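Local atomic coordinates of HTH-type transcriptional regulator cbl (Escherichia coli K12, PDB entry 2FYI), a protein that regulates transcription as a LysR-family DNA-binding factor and may act as an accessory regulator within the cys regulon. Residues L195-W206 / V218-S228. Numbering follows the deposited sequence.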
loop_
_atom_site.group_PDB
_atom_site.type_symbol
_atom_site.label_atom_id
_atom_site.label_comp_id
_atom_site.label_asym_id
_atom_site.label_seq_id
_atom_site.Cartn_x
_atom_site.Cartn_y
_atom_site.Cartn_z
ATOM N N LEU A 195 -10.958 -2.150 -20.041
ATOM C CA LEU A 195 -10.112 -1.839 -21.195
ATOM C C LEU A 195 -10.567 -0.497 -21.718
ATOM O O LEU A 195 -11.727 -0.089 -21.476
ATOM C CB LEU A 195 -10.311 -2.867 -22.317
ATOM C CG LEU A 195 -10.060 -4.313 -21.940
ATOM C CD1 LEU A 195 -10.647 -5.272 -22.932
ATOM C CD2 LEU A 195 -8.571 -4.467 -21.842
ATOM N N LYS A 196 -9.685 0.175 -22.457
ATOM C CA LYS A 196 -10.082 1.391 -23.158
ATOM C C LYS A 196 -11.103 1.083 -24.249
ATOM O O LYS A 196 -10.925 0.157 -25.051
ATOM C CB LYS A 196 -8.861 2.055 -23.757
ATOM C CG LYS A 196 -9.103 3.364 -24.458
ATOM C CD LYS A 196 -7.733 3.847 -24.892
ATOM C CE LYS A 196 -7.792 4.807 -26.049
ATOM N NZ LYS A 196 -8.100 6.139 -25.525
ATOM N N ARG A 197 -12.181 1.849 -24.275
ATOM C CA ARG A 197 -13.249 1.601 -25.247
ATOM C C ARG A 197 -12.825 1.933 -26.673
ATOM O O ARG A 197 -12.086 2.886 -26.898
ATOM C CB ARG A 197 -14.467 2.414 -24.864
ATOM C CG ARG A 197 -15.621 2.292 -25.770
ATOM C CD ARG A 197 -16.675 3.201 -25.240
ATOM N NE ARG A 197 -17.238 2.662 -24.008
ATOM C CZ ARG A 197 -18.167 1.703 -23.990
ATOM N NH1 ARG A 197 -18.615 1.192 -25.151
ATOM N NH2 ARG A 197 -18.653 1.257 -22.832
ATOM N N GLY A 198 -13.284 1.137 -27.634
ATOM C CA GLY A 198 -12.869 1.291 -29.028
ATOM C C GLY A 198 -11.386 1.029 -29.297
ATOM O O GLY A 198 -10.896 1.280 -30.388
ATOM N N GLN A 199 -10.647 0.514 -28.326
ATOM C CA GLN A 199 -9.229 0.282 -28.545
ATOM C C GLN A 199 -8.941 -1.116 -29.134
ATOM O O GLN A 199 -9.466 -2.114 -28.641
ATOM C CB GLN A 199 -8.482 0.484 -27.226
ATOM C CG GLN A 199 -6.973 0.574 -27.343
ATOM C CD GLN A 199 -6.537 1.602 -28.380
ATOM O OE1 GLN A 199 -7.226 2.622 -28.604
ATOM N NE2 GLN A 199 -5.395 1.339 -29.030
ATOM N N LEU A 200 -8.133 -1.185 -30.195
ATOM C CA LEU A 200 -7.574 -2.455 -30.682
ATOM C C LEU A 200 -6.492 -3.007 -29.730
ATOM O O LEU A 200 -5.780 -2.232 -29.077
ATOM C CB LEU A 200 -6.964 -2.249 -32.064
ATOM C CG LEU A 200 -7.845 -1.841 -33.258
ATOM C CD1 LEU A 200 -7.052 -1.935 -34.567
ATOM C CD2 LEU A 200 -9.093 -2.707 -33.335
ATOM N N GLN A 201 -6.347 -4.333 -29.656
ATOM C CA GLN A 201 -5.358 -4.955 -28.757
ATOM C C GLN A 201 -4.560 -6.113 -29.366
ATOM O O GLN A 201 -4.933 -6.665 -30.413
ATOM C CB GLN A 201 -6.043 -5.459 -27.507
ATOM C CG GLN A 201 -6.859 -4.401 -26.763
ATOM C CD GLN A 201 -6.014 -3.507 -25.848
ATOM O OE1 GLN A 201 -4.784 -3.674 -25.721
ATOM N NE2 GLN A 201 -6.675 -2.562 -25.197
ATOM N N ARG A 202 -3.456 -6.471 -28.701
ATOM C CA ARG A 202 -2.660 -7.668 -29.047
ATOM C C ARG A 202 -3.414 -8.920 -28.629
ATOM O O ARG A 202 -4.248 -8.865 -27.720
ATOM C CB ARG A 202 -1.320 -7.650 -28.310
ATOM C CG ARG A 202 -0.370 -6.505 -28.688
ATOM C CD ARG A 202 0.247 -6.759 -30.049
ATOM N NE ARG A 202 0.387 -8.198 -30.284
ATOM C CZ ARG A 202 1.462 -8.919 -29.974
ATOM N NH1 ARG A 202 2.536 -8.356 -29.426
ATOM N NH2 ARG A 202 1.472 -10.214 -30.226
ATOM N N ASN A 203 -3.121 -10.054 -29.247
ATOM C CA ASN A 203 -3.891 -11.267 -28.959
ATOM C C ASN A 203 -3.884 -11.656 -27.481
ATOM O O ASN A 203 -4.913 -12.078 -26.935
ATOM C CB ASN A 203 -3.427 -12.440 -29.826
ATOM C CG ASN A 203 -1.969 -12.821 -29.584
ATOM O OD1 ASN A 203 -1.071 -11.994 -29.709
ATOM N ND2 ASN A 203 -1.732 -14.089 -29.236
ATOM N N TYR A 204 -2.730 -11.496 -26.830
ATOM C CA TYR A 204 -2.587 -11.889 -25.431
ATOM C C TYR A 204 -3.420 -11.076 -24.410
ATOM O O TYR A 204 -3.726 -11.581 -23.317
ATOM C CB TYR A 204 -1.122 -11.964 -25.019
ATOM C CG TYR A 204 -0.342 -10.712 -25.246
ATOM C CD1 TYR A 204 0.650 -10.655 -26.233
ATOM C CD2 TYR A 204 -0.572 -9.571 -24.478
ATOM C CE1 TYR A 204 1.407 -9.477 -26.449
ATOM C CE2 TYR A 204 0.170 -8.380 -24.678
ATOM C CZ TYR A 204 1.158 -8.338 -25.663
ATOM O OH TYR A 204 1.894 -7.176 -25.870
ATOM N N VAL A 205 -3.788 -9.838 -24.747
ATOM C CA VAL A 205 -4.608 -9.038 -23.833
ATOM C C VAL A 205 -5.956 -9.711 -23.821
ATOM O O VAL A 205 -6.525 -9.949 -22.764
ATOM C CB VAL A 205 -4.814 -7.589 -24.332
ATOM C CG1 VAL A 205 -5.821 -6.823 -23.451
ATOM C CG2 VAL A 205 -3.492 -6.871 -24.457
ATOM N N TRP A 206 -6.456 -10.048 -25.012
ATOM C CA TRP A 206 -7.784 -10.661 -25.118
ATOM C C TRP A 206 -7.810 -11.965 -24.333
ATOM O O TRP A 206 -8.769 -12.253 -23.615
ATOM C CB TRP A 206 -8.199 -10.891 -26.567
ATOM C CG TRP A 206 -8.260 -9.659 -27.392
ATOM C CD1 TRP A 206 -7.505 -9.369 -28.519
ATOM C CD2 TRP A 206 -9.115 -8.540 -27.190
ATOM N NE1 TRP A 206 -7.858 -8.136 -29.027
ATOM C CE2 TRP A 206 -8.841 -7.603 -28.227
ATOM C CE3 TRP A 206 -10.088 -8.226 -26.240
ATOM C CZ2 TRP A 206 -9.513 -6.373 -28.322
ATOM C CZ3 TRP A 206 -10.751 -7.009 -26.336
ATOM C CH2 TRP A 206 -10.462 -6.100 -27.367
ATOM N N VAL A 218 -13.787 -14.689 -25.580
ATOM C CA VAL A 218 -13.004 -13.682 -26.313
ATOM C C VAL A 218 -13.882 -12.840 -27.253
ATOM O O VAL A 218 -13.816 -11.604 -27.221
ATOM C CB VAL A 218 -11.752 -14.302 -27.041
ATOM C CG1 VAL A 218 -11.373 -13.530 -28.304
ATOM C CG2 VAL A 218 -10.559 -14.361 -26.081
ATOM N N GLU A 219 -14.735 -13.504 -28.038
ATOM C CA GLU A 219 -15.556 -12.824 -29.038
ATOM C C GLU A 219 -16.493 -11.827 -28.397
ATOM O O GLU A 219 -16.720 -10.749 -28.922
ATOM C CB GLU A 219 -16.347 -13.822 -29.887
ATOM C CG GLU A 219 -15.482 -14.635 -30.849
ATOM C CD GLU A 219 -14.204 -15.140 -30.170
ATOM O OE1 GLU A 219 -14.295 -15.598 -28.988
ATOM O OE2 GLU A 219 -13.111 -15.051 -30.799
ATOM N N ASP A 220 -17.032 -12.176 -27.246
ATOM C CA ASP A 220 -17.970 -11.280 -26.599
ATOM C C ASP A 220 -17.246 -10.070 -26.019
ATOM O O ASP A 220 -17.771 -8.948 -26.037
ATOM C CB ASP A 220 -18.782 -12.029 -25.534
ATOM C CG ASP A 220 -19.109 -13.460 -25.955
ATOM O OD1 ASP A 220 -19.795 -13.660 -26.994
ATOM O OD2 ASP A 220 -18.662 -14.385 -25.244
ATOM N N ILE A 221 -16.036 -10.297 -25.522
ATOM C CA ILE A 221 -15.225 -9.194 -25.032
ATOM C C ILE A 221 -14.921 -8.205 -26.172
ATOM O O ILE A 221 -15.228 -7.018 -26.059
ATOM C CB ILE A 221 -13.925 -9.693 -24.348
ATOM C CG1 ILE A 221 -14.255 -10.473 -23.069
ATOM C CG2 ILE A 221 -12.999 -8.524 -24.020
ATOM C CD1 ILE A 221 -13.408 -11.726 -22.876
ATOM N N LYS A 222 -14.349 -8.696 -27.268
ATOM C CA LYS A 222 -14.043 -7.854 -28.419
ATOM C C LYS A 222 -15.263 -7.107 -28.920
ATOM O O LYS A 222 -15.215 -5.907 -29.162
ATOM C CB LYS A 222 -13.502 -8.697 -29.563
ATOM C CG LYS A 222 -12.074 -9.136 -29.416
ATOM C CD LYS A 222 -11.717 -10.056 -30.574
ATOM C CE LYS A 222 -10.251 -10.435 -30.545
ATOM N NZ LYS A 222 -9.886 -11.197 -31.754
ATOM N N ARG A 223 -16.362 -7.832 -29.083
ATOM C CA ARG A 223 -17.575 -7.291 -29.675
ATOM C C ARG A 223 -18.056 -6.092 -28.906
ATOM O O ARG A 223 -18.515 -5.112 -29.467
ATOM C CB ARG A 223 -18.654 -8.352 -29.633
ATOM C CG ARG A 223 -19.759 -8.184 -30.648
ATOM C CD ARG A 223 -20.738 -9.372 -30.520
ATOM N NE ARG A 223 -20.040 -10.666 -30.572
ATOM C CZ ARG A 223 -19.793 -11.365 -31.689
ATOM N NH1 ARG A 223 -20.196 -10.923 -32.882
ATOM N NH2 ARG A 223 -19.145 -12.527 -31.613
ATOM N N GLN A 224 -17.923 -6.191 -27.600
ATOM C CA GLN A 224 -18.475 -5.224 -26.676
ATOM C C GLN A 224 -17.559 -4.039 -26.399
ATOM O O GLN A 224 -18.023 -2.949 -26.115
ATOM C CB GLN A 224 -18.792 -5.948 -25.394
ATOM C CG GLN A 224 -19.887 -5.339 -24.617
ATOM C CD GLN A 224 -19.848 -5.856 -23.216
ATOM O OE1 GLN A 224 -20.151 -7.027 -22.972
ATOM N NE2 GLN A 224 -19.425 -5.006 -22.276
ATOM N N VAL A 225 -16.257 -4.264 -26.477
ATOM C CA VAL A 225 -15.279 -3.185 -26.469
ATOM C C VAL A 225 -15.381 -2.347 -27.739
ATOM O O VAL A 225 -15.036 -1.172 -27.759
ATOM C CB VAL A 225 -13.858 -3.753 -26.433
ATOM C CG1 VAL A 225 -12.842 -2.654 -26.606
ATOM C CG2 VAL A 225 -13.628 -4.505 -25.161
ATOM N N MET A 226 -15.853 -2.958 -28.812
ATOM C CA MET A 226 -15.691 -2.344 -30.101
ATOM C C MET A 226 -16.957 -1.663 -30.574
ATOM O O MET A 226 -16.894 -0.686 -31.323
ATOM C CB MET A 226 -15.255 -3.391 -31.111
ATOM C CG MET A 226 -14.261 -2.871 -32.095
ATOM S SD MET A 226 -12.698 -2.504 -31.296
ATOM C CE MET A 226 -12.148 -4.157 -30.894
ATOM N N GLU A 227 -18.098 -2.177 -30.115
ATOM C CA GLU A 227 -19.429 -1.844 -30.657
ATOM C C GLU A 227 -19.738 -0.352 -30.850
ATOM O O GLU A 227 -20.577 0.006 -31.687
ATOM C CB GLU A 227 -20.518 -2.462 -29.778
ATOM C CG GLU A 227 -20.331 -2.134 -28.287
ATOM C CD GLU A 227 -21.627 -2.212 -27.504
ATOM O OE1 GLU A 227 -22.703 -2.112 -28.132
ATOM O OE2 GLU A 227 -21.571 -2.371 -26.266
ATOM N N SER A 228 -19.077 0.513 -30.075
ATOM C CA SER A 228 -19.326 1.964 -30.157
ATOM C C SER A 228 -18.389 2.686 -31.146
ATOM O O SER A 228 -17.188 2.400 -31.211
ATOM C CB SER A 228 -19.256 2.606 -28.760
ATOM O OG SER A 228 -20.366 2.225 -27.967
#
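Leu195, at the end of strand 189-196, sends CD1 against the helix 218-226, where it meets Val225 CG2 at 3.8 Å and, more loosely, Ile221 CG2. A type II beta turn from Lys196 to Gln199 then carries the chain past Val225 and Met226. The other methyl of Val225, CG1, packs beside Lys196 O. Arg197 bends at chi3 and brings NH1 alongside Ser228, while its NH2 makes a weak hydrogen bond to Leu79 O. Within the turn, Gly198 N donates to Val225 O (2.9 Å, N-H...O 155°), tying the turn to the helix backbone at Val225. Beyond it, Leu200 CD2 lies 4.1 Å from Met226 SD, the two side chains crossing nearly at right angles. Trp206, on helix 203-212, fills a hole formed by Val218, Ile221, Lys222 and Val225. Its CG sits beside the backbone N (chi1 -60°), which turns the indole toward helix 218-226. Gln201 CB lies over one face, toward the rim; the extended Lys222 chain crosses the opposite face. Lys222 CG sits above the ring centre, CE lies 3.6 Å from the five-membered ring centroid in a CH-pi contact, and NZ adds a cation-pi interaction at 4.7 Å. Ile221 CG2 meets the indole edge at CZ3 (3.6 Å), and Val218 CG2 abuts Trp206 O. The arrangement packs this fragment's last helix against strand 189-196, its beta turn and helix 203-212, at the outer end of a periplasmic-binding-protein-like LysR cofactor-binding domain.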